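Local coordinates for protein 2,5-dihydroxypyridine 5,6-dioxygenase (Pseudomonas putida KT2440, PDB 7CUP) that catalyses the iron-dependent oxidative ring opening of 2,5-dihydroxypyridine between carbons 5 and 6 to N-formylmaleamate, a step of aerobic nicotinate degradation, at residues A[42-47]-A[52-57]; A[14-19]-A[96-101]; A[163-168]-A[264-269]; A[206-211]-A[297-302]. One frame throughout, in Å; residues are numbered along the deposited sequence.

Interaction 1. Residues A[42-47]-A[52-57]; sequences AAMEAA and AKVYAV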
loop_
_atom_site.group_PDB
_atom_site.type_symbol
_atom_site.label_atom_id
_atom_site.label_comp_id
_atom_site.label_asym_id
_atom_site.label_seq_id
_atom_site.Cartn_x
_atom_site.Cartn_y
_atom_site.Cartn_z
ATOM N N ALA A 42 3.879 16.560 1.698
ATOM C CA ALA A 42 4.488 17.697 2.435
ATOM C C ALA A 42 4.156 19.042 1.754
ATOM O O ALA A 42 3.908 20.031 2.478
ATOM C CB ALA A 42 5.963 17.513 2.560
ATOM N N ALA A 43 4.198 19.086 0.424
ATOM C CA ALA A 43 3.849 20.271 -0.391
ATOM C C ALA A 43 2.366 20.603 -0.199
ATOM O O ALA A 43 2.038 21.776 0.043
ATOM C CB ALA A 43 4.235 20.031 -1.835
ATOM N N MET A 44 1.486 19.606 -0.269
ATOM C CA MET A 44 0.021 19.808 -0.108
ATOM C C MET A 44 -0.256 20.322 1.324
ATOM O O MET A 44 -0.958 21.327 1.451
ATOM C CB MET A 44 -0.753 18.511 -0.358
ATOM C CG MET A 44 -0.743 18.035 -1.822
ATOM S SD MET A 44 -1.803 19.010 -2.915
ATOM C CE MET A 44 -3.414 18.305 -2.594
ATOM N N GLU A 45 0.336 19.682 2.337
ATOM C CA GLU A 45 0.157 19.993 3.782
ATOM C C GLU A 45 0.707 21.391 4.055
ATOM O O GLU A 45 -0.020 22.189 4.605
ATOM C CB GLU A 45 0.783 18.928 4.683
ATOM C CG GLU A 45 -0.055 17.658 4.769
ATOM C CD GLU A 45 -1.563 17.909 4.878
ATOM O OE1 GLU A 45 -2.325 17.634 3.885
ATOM O OE2 GLU A 45 -1.983 18.404 5.955
ATOM N N ALA A 46 1.914 21.709 3.603
ATOM C CA ALA A 46 2.553 23.017 3.849
ATOM C C ALA A 46 1.740 24.157 3.202
ATOM O O ALA A 46 1.491 25.204 3.874
ATOM C CB ALA A 46 3.968 23.000 3.347
ATOM N N ALA A 47 1.324 24.006 1.950
ATOM C CA ALA A 47 0.511 25.033 1.254
ATOM C C ALA A 47 -0.772 25.311 2.037
ATOM O O ALA A 47 -1.119 26.522 2.212
ATOM C CB ALA A 47 0.228 24.614 -0.152
ATOM N N ALA A 52 -3.048 28.905 1.868
ATOM C CA ALA A 52 -3.236 28.920 0.403
ATOM C C ALA A 52 -4.321 27.908 0.021
ATOM O O ALA A 52 -4.559 26.980 0.772
ATOM C CB ALA A 52 -1.922 28.644 -0.272
ATOM N N LYS A 53 -5.025 28.150 -1.076
ATOM C CA LYS A 53 -5.845 27.128 -1.771
ATOM C C LYS A 53 -4.869 26.158 -2.458
ATOM O O LYS A 53 -3.852 26.628 -2.986
ATOM C CB LYS A 53 -6.790 27.832 -2.740
ATOM C CG LYS A 53 -7.775 28.785 -2.068
ATOM C CD LYS A 53 -8.730 28.006 -1.170
ATOM C CE LYS A 53 -9.552 28.892 -0.260
ATOM N NZ LYS A 53 -10.732 28.148 0.244
ATOM N N VAL A 54 -5.127 24.860 -2.384
ATOM C CA VAL A 54 -4.241 23.823 -2.986
ATOM C C VAL A 54 -5.058 22.794 -3.755
ATOM O O VAL A 54 -6.186 22.491 -3.391
ATOM C CB VAL A 54 -3.358 23.141 -1.929
ATOM C CG1 VAL A 54 -2.728 24.177 -1.030
ATOM C CG2 VAL A 54 -4.117 22.119 -1.094
ATOM N N TYR A 55 -4.447 22.241 -4.796
ATOM C CA TYR A 55 -4.936 21.035 -5.491
ATOM C C TYR A 55 -3.711 20.363 -6.102
ATOM O O TYR A 55 -2.685 21.065 -6.313
ATOM C CB TYR A 55 -5.994 21.385 -6.546
ATOM C CG TYR A 55 -5.576 22.392 -7.590
ATOM C CD1 TYR A 55 -5.537 23.748 -7.300
ATOM C CD2 TYR A 55 -5.216 22.005 -8.871
ATOM C CE1 TYR A 55 -5.159 24.683 -8.255
ATOM C CE2 TYR A 55 -4.817 22.927 -9.841
ATOM C CZ TYR A 55 -4.788 24.273 -9.526
ATOM O OH TYR A 55 -4.455 25.202 -10.459
ATOM N N ALA A 56 -3.809 19.057 -6.330
ATOM C CA ALA A 56 -2.797 18.261 -7.062
ATOM C C ALA A 56 -3.285 18.025 -8.491
ATOM O O ALA A 56 -4.510 17.884 -8.741
ATOM C CB ALA A 56 -2.509 16.965 -6.331
ATOM N N VAL A 57 -2.342 18.074 -9.427
ATOM C CA VAL A 57 -2.529 17.700 -10.846
ATOM C C VAL A 57 -1.615 16.516 -11.119
ATOM O O VAL A 57 -0.416 16.645 -10.852
ATOM C CB VAL A 57 -2.218 18.877 -11.773
ATOM C CG1 VAL A 57 -2.394 18.460 -13.216
ATOM C CG2 VAL A 57 -3.099 20.060 -11.432
#

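Interaction 2. Residues A[14-19]-A[96-101]; sequences HVLKLS and LVVDTM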
loop_
_atom_site.group_PDB
_atom_site.type_symbol
_atom_site.label_atom_id
_atom_site.label_comp_id
_atom_site.label_asym_id
_atom_site.label_seq_id
_atom_site.Cartn_x
_atom_site.Cartn_y
_atom_site.Cartn_z
ATOM N N HIS A 14 8.738 26.656 4.831
ATOM C CA HIS A 14 9.843 27.647 4.701
ATOM C C HIS A 14 10.006 28.086 3.239
ATOM O O HIS A 14 9.952 29.309 2.952
ATOM C CB HIS A 14 11.140 27.095 5.299
ATOM C CG HIS A 14 12.335 27.926 4.966
ATOM N ND1 HIS A 14 12.678 29.041 5.695
ATOM C CD2 HIS A 14 13.286 27.787 4.020
ATOM C CE1 HIS A 14 13.773 29.574 5.200
ATOM N NE2 HIS A 14 14.172 28.820 4.170
ATOM N N VAL A 15 10.115 27.135 2.316
ATOM C CA VAL A 15 10.400 27.424 0.882
ATOM C C VAL A 15 9.154 28.048 0.229
ATOM O O VAL A 15 9.342 28.944 -0.587
ATOM C CB VAL A 15 10.930 26.165 0.164
ATOM C CG1 VAL A 15 11.169 26.420 -1.321
ATOM C CG2 VAL A 15 12.215 25.675 0.851
ATOM N N LEU A 16 7.934 27.614 0.559
ATOM C CA LEU A 16 6.696 28.234 0.004
ATOM C C LEU A 16 6.542 29.688 0.522
ATOM O O LEU A 16 6.198 30.544 -0.269
ATOM C CB LEU A 16 5.493 27.378 0.380
ATOM C CG LEU A 16 5.399 26.010 -0.304
ATOM C CD1 LEU A 16 4.075 25.377 0.078
ATOM C CD2 LEU A 16 5.528 26.086 -1.801
ATOM N N LYS A 17 6.881 29.955 1.780
ATOM C CA LYS A 17 6.938 31.333 2.342
ATOM C C LYS A 17 7.941 32.186 1.546
ATOM O O LYS A 17 7.548 33.263 1.067
ATOM C CB LYS A 17 7.270 31.293 3.833
ATOM C CG LYS A 17 6.148 31.804 4.714
ATOM C CD LYS A 17 6.468 31.856 6.193
ATOM C CE LYS A 17 5.843 30.696 6.935
ATOM N NZ LYS A 17 6.400 30.543 8.296
ATOM N N LEU A 18 9.172 31.720 1.363
ATOM C CA LEU A 18 10.160 32.474 0.568
ATOM C C LEU A 18 9.600 32.677 -0.839
ATOM O O LEU A 18 9.920 33.692 -1.462
ATOM C CB LEU A 18 11.487 31.713 0.538
ATOM C CG LEU A 18 12.296 31.772 1.826
ATOM C CD1 LEU A 18 13.541 30.895 1.721
ATOM C CD2 LEU A 18 12.668 33.216 2.165
ATOM N N SER A 19 8.812 31.728 -1.330
ATOM C CA SER A 19 8.155 31.769 -2.663
ATOM C C SER A 19 6.884 32.641 -2.652
ATOM O O SER A 19 6.146 32.608 -3.651
ATOM C CB SER A 19 7.850 30.358 -3.155
ATOM O OG SER A 19 9.031 29.650 -3.464
ATOM N N LEU A 96 1.342 29.415 -8.040
ATOM C CA LEU A 96 2.642 28.706 -7.920
ATOM C C LEU A 96 2.400 27.226 -8.199
ATOM O O LEU A 96 1.396 26.678 -7.683
ATOM C CB LEU A 96 3.212 28.900 -6.515
ATOM C CG LEU A 96 4.606 28.285 -6.315
ATOM C CD1 LEU A 96 5.553 29.262 -5.619
ATOM C CD2 LEU A 96 4.530 27.009 -5.522
ATOM N N VAL A 97 3.236 26.619 -9.031
ATOM C CA VAL A 97 3.215 25.147 -9.283
ATOM C C VAL A 97 4.426 24.576 -8.559
ATOM O O VAL A 97 5.517 25.166 -8.735
ATOM C CB VAL A 97 3.253 24.839 -10.792
ATOM C CG1 VAL A 97 3.382 23.341 -11.052
ATOM C CG2 VAL A 97 2.023 25.417 -11.484
ATOM N N VAL A 98 4.218 23.578 -7.684
ATOM C CA VAL A 98 5.328 22.727 -7.168
ATOM C C VAL A 98 5.449 21.557 -8.128
ATOM O O VAL A 98 4.565 20.726 -8.140
ATOM C CB VAL A 98 5.077 22.212 -5.749
ATOM C CG1 VAL A 98 6.225 21.339 -5.312
ATOM C CG2 VAL A 98 4.852 23.364 -4.787
ATOM N N ASP A 99 6.507 21.501 -8.908
ATOM C CA ASP A 99 6.702 20.405 -9.881
ATOM C C ASP A 99 7.517 19.287 -9.213
ATOM O O ASP A 99 8.713 19.463 -8.957
ATOM C CB ASP A 99 7.312 21.012 -11.144
ATOM C CG ASP A 99 7.679 19.996 -12.200
ATOM O OD1 ASP A 99 7.304 18.809 -12.014
ATOM O OD2 ASP A 99 8.378 20.399 -13.154
ATOM N N THR A 100 6.883 18.146 -8.963
ATOM C CA THR A 100 7.532 16.909 -8.461
ATOM C C THR A 100 7.647 15.872 -9.576
ATOM O O THR A 100 7.930 14.709 -9.248
ATOM C CB THR A 100 6.738 16.318 -7.292
ATOM O OG1 THR A 100 5.485 15.788 -7.744
ATOM C CG2 THR A 100 6.459 17.336 -6.216
ATOM N N MET A 101 7.491 16.247 -10.848
ATOM C CA MET A 101 7.597 15.270 -11.973
ATOM C C MET A 101 8.647 15.697 -13.019
ATOM O O MET A 101 8.920 14.861 -13.905
ATOM C CB MET A 101 6.244 15.036 -12.660
ATOM C CG MET A 101 5.805 16.131 -13.590
ATOM S SD MET A 101 4.283 15.683 -14.495
ATOM C CE MET A 101 4.952 14.845 -15.915
#

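Interaction 3. Residues A[163-168]-A[264-269]; sequences SDFHAP and SHIGWG. With FE (Fe (III) ion), chain G.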
loop_
_atom_site.group_PDB
_atom_site.type_symbol
_atom_site.label_atom_id
_atom_site.label_comp_id
_atom_site.label_asym_id
_atom_site.label_seq_id
_atom_site.Cartn_x
_atom_site.Cartn_y
_atom_site.Cartn_z
ATOM N N SER A 163 42.372 23.591 -19.848
ATOM C CA SER A 163 41.178 24.299 -20.361
ATOM C C SER A 163 41.670 25.670 -20.822
ATOM O O SER A 163 42.447 26.260 -20.073
ATOM C CB SER A 163 40.068 24.391 -19.338
ATOM O OG SER A 163 39.403 23.138 -19.238
ATOM N N ASP A 164 41.291 26.082 -22.034
ATOM C CA ASP A 164 41.523 27.441 -22.595
ATOM C C ASP A 164 40.378 27.723 -23.571
ATOM O O ASP A 164 40.440 27.304 -24.723
ATOM C CB ASP A 164 42.922 27.540 -23.211
ATOM C CG ASP A 164 43.328 28.967 -23.547
ATOM O OD1 ASP A 164 44.013 29.139 -24.566
ATOM O OD2 ASP A 164 42.960 29.892 -22.790
ATOM N N PHE A 165 39.311 28.333 -23.069
ATOM C CA PHE A 165 37.970 28.357 -23.703
ATOM C C PHE A 165 37.475 29.810 -23.728
ATOM O O PHE A 165 37.556 30.509 -22.689
ATOM C CB PHE A 165 37.024 27.428 -22.926
ATOM C CG PHE A 165 35.605 27.431 -23.425
ATOM C CD1 PHE A 165 35.276 26.795 -24.614
ATOM C CD2 PHE A 165 34.619 28.128 -22.747
ATOM C CE1 PHE A 165 33.976 26.825 -25.092
ATOM C CE2 PHE A 165 33.322 28.157 -23.226
ATOM C CZ PHE A 165 33.005 27.516 -24.402
ATOM N N HIS A 166 36.969 30.254 -24.874
ATOM C CA HIS A 166 36.486 31.647 -25.043
ATOM C C HIS A 166 35.066 31.618 -25.584
ATOM O O HIS A 166 34.818 30.933 -26.594
ATOM C CB HIS A 166 37.425 32.478 -25.939
ATOM C CG HIS A 166 37.212 33.954 -25.795
ATOM N ND1 HIS A 166 37.608 34.666 -24.667
ATOM C CD2 HIS A 166 36.622 34.856 -26.614
ATOM C CE1 HIS A 166 37.284 35.937 -24.808
ATOM N NE2 HIS A 166 36.672 36.079 -25.996
ATOM N N ALA A 167 34.188 32.378 -24.936
ATOM C CA ALA A 167 32.756 32.497 -25.293
ATOM C C ALA A 167 32.369 33.968 -25.409
ATOM O O ALA A 167 32.098 34.627 -24.410
ATOM C CB ALA A 167 31.915 31.799 -24.248
ATOM N N PRO A 168 32.276 34.522 -26.634
ATOM C CA PRO A 168 31.649 35.832 -26.809
ATOM C C PRO A 168 30.195 35.806 -26.288
ATOM O O PRO A 168 29.437 34.890 -26.596
ATOM C CB PRO A 168 31.745 36.077 -28.327
ATOM C CG PRO A 168 32.833 35.125 -28.799
ATOM C CD PRO A 168 32.694 33.911 -27.904
ATOM N N SER A 264 25.869 24.720 -25.040
ATOM C CA SER A 264 24.659 25.395 -24.518
ATOM C C SER A 264 25.086 26.322 -23.381
ATOM O O SER A 264 25.840 27.258 -23.635
ATOM C CB SER A 264 23.611 24.382 -24.117
ATOM O OG SER A 264 22.836 24.029 -25.256
ATOM N N HIS A 265 24.624 26.102 -22.157
ATOM C CA HIS A 265 24.793 27.112 -21.092
ATOM C C HIS A 265 26.194 26.979 -20.500
ATOM O O HIS A 265 26.802 25.889 -20.596
ATOM C CB HIS A 265 23.624 27.071 -20.097
ATOM C CG HIS A 265 23.469 25.794 -19.356
ATOM N ND1 HIS A 265 24.216 25.504 -18.233
ATOM C CD2 HIS A 265 22.638 24.752 -19.556
ATOM C CE1 HIS A 265 23.866 24.318 -17.770
ATOM N NE2 HIS A 265 22.904 23.838 -18.571
ATOM N N ILE A 266 26.701 28.084 -19.964
ATOM C CA ILE A 266 28.074 28.213 -19.417
ATOM C C ILE A 266 27.916 29.112 -18.213
ATOM O O ILE A 266 27.145 30.065 -18.317
ATOM C CB ILE A 266 29.027 28.774 -20.499
ATOM C CG1 ILE A 266 28.478 30.041 -21.152
ATOM C CG2 ILE A 266 29.307 27.729 -21.556
ATOM C CD1 ILE A 266 29.485 30.749 -22.040
ATOM N N GLY A 267 28.518 28.779 -17.088
ATOM C CA GLY A 267 28.281 29.561 -15.872
ATOM C C GLY A 267 29.128 29.049 -14.741
ATOM O O GLY A 267 30.043 28.265 -15.000
ATOM N N TRP A 268 28.837 29.466 -13.520
ATOM C CA TRP A 268 29.629 29.026 -12.352
ATOM C C TRP A 268 28.727 28.855 -11.130
ATOM O O TRP A 268 27.614 29.392 -11.126
ATOM C CB TRP A 268 30.831 29.957 -12.131
ATOM C CG TRP A 268 30.546 31.343 -11.648
ATOM C CD1 TRP A 268 30.619 31.776 -10.361
ATOM C CD2 TRP A 268 30.189 32.495 -12.433
ATOM N NE1 TRP A 268 30.294 33.103 -10.285
ATOM C CE2 TRP A 268 30.052 33.577 -11.541
ATOM C CE3 TRP A 268 29.987 32.720 -13.795
ATOM C CZ2 TRP A 268 29.733 34.868 -11.960
ATOM C CZ3 TRP A 268 29.633 33.987 -14.211
ATOM C CH2 TRP A 268 29.518 35.044 -13.305
ATOM N N GLY A 269 29.216 28.081 -10.168
ATOM C CA GLY A 269 28.456 27.619 -9.007
ATOM C C GLY A 269 28.694 28.514 -7.839
ATOM O O GLY A 269 29.853 28.953 -7.677
HETATM FE FE FE G . 22.378 21.884 -19.471
HETATM O O HOH W 1 20.946 22.492 -21.233
HETATM O O HOH W 2 20.874 21.817 -17.713
#

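Interaction 4. Residues A[206-211]-A[297-302]; sequences GTLVLD and GNFLFS. With FE (Fe (III) ion), chain G.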
loop_
_atom_site.group_PDB
_atom_site.type_symbol
_atom_site.label_atom_id
_atom_site.label_comp_id
_atom_site.label_asym_id
_atom_site.label_seq_id
_atom_site.Cartn_x
_atom_site.Cartn_y
_atom_site.Cartn_z
ATOM N N GLY A 206 37.870 26.922 -28.477
ATOM C CA GLY A 206 39.081 26.534 -27.723
ATOM C C GLY A 206 38.996 25.120 -27.174
ATOM O O GLY A 206 38.429 24.251 -27.859
ATOM N N THR A 207 39.525 24.912 -25.967
ATOM C CA THR A 207 39.706 23.590 -25.320
ATOM C C THR A 207 39.050 23.591 -23.930
ATOM O O THR A 207 39.345 24.500 -23.109
ATOM C CB THR A 207 41.197 23.246 -25.233
ATOM O OG1 THR A 207 41.706 23.498 -26.537
ATOM C CG2 THR A 207 41.488 21.813 -24.849
ATOM N N LEU A 208 38.188 22.598 -23.676
ATOM C CA LEU A 208 37.742 22.262 -22.304
ATOM C C LEU A 208 38.265 20.869 -21.970
ATOM O O LEU A 208 37.955 19.933 -22.710
ATOM C CB LEU A 208 36.217 22.358 -22.223
ATOM C CG LEU A 208 35.665 23.780 -22.313
ATOM C CD1 LEU A 208 34.179 23.765 -22.645
ATOM C CD2 LEU A 208 35.950 24.589 -21.040
ATOM N N VAL A 209 39.079 20.776 -20.915
ATOM C CA VAL A 209 39.638 19.480 -20.435
ATOM C C VAL A 209 38.820 19.036 -19.218
ATOM O O VAL A 209 38.815 19.730 -18.174
ATOM C CB VAL A 209 41.144 19.577 -20.118
ATOM C CG1 VAL A 209 41.664 18.321 -19.417
ATOM C CG2 VAL A 209 41.944 19.887 -21.385
ATOM N N LEU A 210 38.153 17.904 -19.347
ATOM C CA LEU A 210 37.621 17.210 -18.154
ATOM C C LEU A 210 38.840 16.569 -17.503
ATOM O O LEU A 210 39.425 15.682 -18.107
ATOM C CB LEU A 210 36.570 16.175 -18.559
ATOM C CG LEU A 210 35.192 16.723 -18.906
ATOM C CD1 LEU A 210 35.249 17.637 -20.119
ATOM C CD2 LEU A 210 34.234 15.576 -19.173
ATOM N N ASP A 211 39.268 17.081 -16.362
ATOM C CA ASP A 211 40.416 16.503 -15.630
ATOM C C ASP A 211 39.947 15.258 -14.889
ATOM O O ASP A 211 38.721 15.038 -14.785
ATOM C CB ASP A 211 41.029 17.506 -14.668
ATOM C CG ASP A 211 42.432 17.128 -14.237
ATOM O OD1 ASP A 211 42.954 16.134 -14.769
ATOM O OD2 ASP A 211 42.988 17.841 -13.408
ATOM N N GLY A 297 32.203 27.555 -7.013
ATOM C CA GLY A 297 33.458 27.739 -7.775
ATOM C C GLY A 297 33.633 26.764 -8.928
ATOM O O GLY A 297 34.676 26.805 -9.579
ATOM N N ASN A 298 32.643 25.934 -9.242
ATOM C CA ASN A 298 32.726 25.067 -10.438
ATOM C C ASN A 298 32.587 25.972 -11.673
ATOM O O ASN A 298 32.097 27.107 -11.557
ATOM C CB ASN A 298 31.730 23.882 -10.361
ATOM C CG ASN A 298 30.273 24.210 -10.659
ATOM O OD1 ASN A 298 29.946 25.281 -11.170
ATOM N ND2 ASN A 298 29.373 23.275 -10.368
ATOM N N PHE A 299 33.024 25.477 -12.820
ATOM C CA PHE A 299 32.585 25.949 -14.151
ATOM C C PHE A 299 31.663 24.868 -14.704
ATOM O O PHE A 299 32.080 23.705 -14.784
ATOM C CB PHE A 299 33.758 26.185 -15.101
ATOM C CG PHE A 299 33.320 26.520 -16.497
ATOM C CD1 PHE A 299 32.628 27.687 -16.752
ATOM C CD2 PHE A 299 33.548 25.652 -17.536
ATOM C CE1 PHE A 299 32.186 27.983 -18.035
ATOM C CE2 PHE A 299 33.143 25.960 -18.822
ATOM C CZ PHE A 299 32.441 27.118 -19.066
ATOM N N LEU A 300 30.442 25.244 -15.045
ATOM C CA LEU A 300 29.432 24.304 -15.568
ATOM C C LEU A 300 29.143 24.709 -16.992
ATOM O O LEU A 300 28.657 25.837 -17.195
ATOM C CB LEU A 300 28.160 24.384 -14.718
ATOM C CG LEU A 300 27.031 23.458 -15.156
ATOM C CD1 LEU A 300 27.447 21.990 -15.042
ATOM C CD2 LEU A 300 25.777 23.727 -14.330
ATOM N N PHE A 301 29.384 23.805 -17.923
ATOM C CA PHE A 301 28.879 23.972 -19.298
ATOM C C PHE A 301 27.959 22.809 -19.628
ATOM O O PHE A 301 27.984 21.780 -18.935
ATOM C CB PHE A 301 30.007 24.105 -20.320
ATOM C CG PHE A 301 30.874 22.899 -20.522
ATOM C CD1 PHE A 301 31.841 22.564 -19.589
ATOM C CD2 PHE A 301 30.743 22.119 -21.660
ATOM C CE1 PHE A 301 32.652 21.459 -19.788
ATOM C CE2 PHE A 301 31.563 21.019 -21.856
ATOM C CZ PHE A 301 32.516 20.697 -20.921
ATOM N N SER A 302 27.209 23.001 -20.701
ATOM C CA SER A 302 26.193 22.053 -21.174
ATOM C C SER A 302 26.308 21.901 -22.695
ATOM O O SER A 302 26.958 22.761 -23.343
ATOM C CB SER A 302 24.825 22.512 -20.734
ATOM O OG SER A 302 23.852 21.603 -21.216
HETATM FE FE FE G . 22.378 21.884 -19.471
HETATM O O HOH W 1 20.946 22.492 -21.233
HETATM O O HOH W 2 20.874 21.817 -17.713
#

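Interaction 1. Residues A[42-47]-A[52-57]
Met44 meets the strand 53-57 with a thioether folded back on itself, and its sulfur and methyl lie against backbone as much as against side chains. The chain bends at both chi2 (-74°) and chi3 (-81°), which swings the tip off the helix and lays it along the neighbouring strand. CE comes within 3.8 Å of Ala56 N, SD stands 4.0 Å from Tyr55 C, and the same sulfur is 4.0 Å from the methyl CB of Ala56. Nearer the start of the strand, Val54 CG2 lies 4.2 Å from Met44 CE and 4.1 Å from Met44 O. The only hydrogen bond between the two segments closes the turn that joins them: Ala52 N donates to Ala47 O over 3.1 Å, bent at the hydrogen (137°) and tilted from the carbonyl plane, as the chain swings round from helix into strand. The axes of the short segments 42-47 and 53-57 run nearly antiparallel and 8.3 Å apart, consistent with the small Ala43 and Ala47 on this helix. This is the second half of a beta-alpha-beta crossover made of strand 26-31, helix 37-49 and strand 53-58. Ala42 and Ala46 turn to helix 5-18, Met44 also touches Val29 of strand 26-31, and beyond Ala56 the sheet continues through an antiparallel ladder with a strand of a second subunit.

Interaction 2. Residues A[14-19]-A[96-101]
Helix 5-18 covers one face of the parallel sheet, and at its C-terminal end Leu16 and Ser19 touch Leu96 and Val98, two residues on the same side of the inner strand 96-99. The contact is wholly apolar across the gap. Leu16 CD2 reaches forward from the helix and rests against two methyls of the strand, 4.0 Å from Leu96 CD2 and 4.1 Å from Val98 CG2. Its side chain runs at about a right angle to that of Val98. Leu96 uses its other branch as well: CD1 presses on Ser19 CB at 3.5 Å. The hydroxyl of Ser19, turned back on its own helix by chi1 (-69°) with OG anti to the carbonyl carbon, gives a hydrogen bond of 3.0 Å to Val15 O and also pairs with Ala181 N. The Val15 carbonyl accepts from Ser19 N too, the two donors arriving from opposite faces of its plane. With an alanine in place of Ser19 the side-chain bond to Val15 O goes, and Ala181 N is likely to be left without this partner. Leu16 also rests on Ala46 and Ala47 of helix 37-49, and strand 96-99 lies between strands 26-31 and 118-121.

Interaction 3. Residues A[163-168]-A[264-269]
His265 NE2, the ligand that strand 264-269 gives to the six-coordinate iron, binds it at 2.2 Å. Two waters, at 2.4 and 2.3 Å from the metal, share the sphere with His318, Asp320 and Ser302. A chi1 of 62°, which sets CG between the backbone N and the carbonyl carbon, carries the imidazole to the metal, and its ring also meets that of Phe196. One residue on, the chain presents its other face: Ile266 points away from the metal and into the contact with segment 163-168. This is the meeting of two antiparallel sheets: strand 164-168 pairs with 154-158 and, at Asp164, with Thr207, while strand 263-269 lies inside the sheet that carries the iron ligands. The fit is close where Ile266 CD1, at the far end of an extended side chain (chi2 170°), abuts Ala167 CB at 3.4 Å, tighter than usual for two carbons. The shorter branch, CG2, approaches Phe165 CE2 obliquely at a looser 4.4 Å. Neither partner is polar, and no hydrogen bond crosses between the strands here. Ile266 also touches Phe299 and Phe301 of strand 299-303.

Interaction 4. Residues A[206-211]-A[297-302]
Leu208 bridges the two aromatic residues of strand 299-302, and its side chain gives a worked example of a branched tip shared between rings. The setting is a meeting of two sheets whose strands cross steeply: 207-210 pairs with strand 227-232 and, at Thr207, with Asp164, and 299-303 lies in the antiparallel sheet that holds the iron site. From CA, CB points toward the second strand. At chi1 (-70°) CG sits anti to the carbonyl carbon and there divides into two methyls. CD1 rides over the centre of the Phe301 ring, 3.7 Å from its centroid and only 4° off the ring normal, a CH-pi contact that leaves it about equally far from all six ring carbons. CD2 takes the other direction and meets Phe299 CE2 at 3.8 Å. Two residues on, Leu210 CD1 comes to the same Phe301 ring from its edge, near the plane, 4.2 Å from CZ, so this ring is held at a face and at its rim. Replacing Phe301 by an alanine would probably open a gap beside Leu208 CD1 and Leu210 CD1, leaving both without the ring they rest on. Leu229 and Ile321 also pack on the ring. The next residue along the strand faces the other way, and its hydroxyl binds the metal directly: Ser302 OG lies 2.3 Å from the iron.

Overall arrangement
All four contacts are buried, yet they fall into two clusters on opposite sides of the chain's centre. Interactions 1 and 2 share the parallel sheet and touch through Leu16, whose CD1 packs on the helix of interaction 1. That helix closes a crossover onto a strand whose outer edge pairs with a strand of another subunit, whereas interaction 2 packs a second helix over an inner strand. Interactions 3 and 4 lie about 7 Å apart between centres, on neighbouring strands 263-269 and 299-303; their outer segments meet at Asp164 and Thr207 and together face the iron-carrying sheet. Their chemistry has two sides: apolar packing across the gap, metal coordination on the other face. Interactions 1 and 2 lack metal ligands.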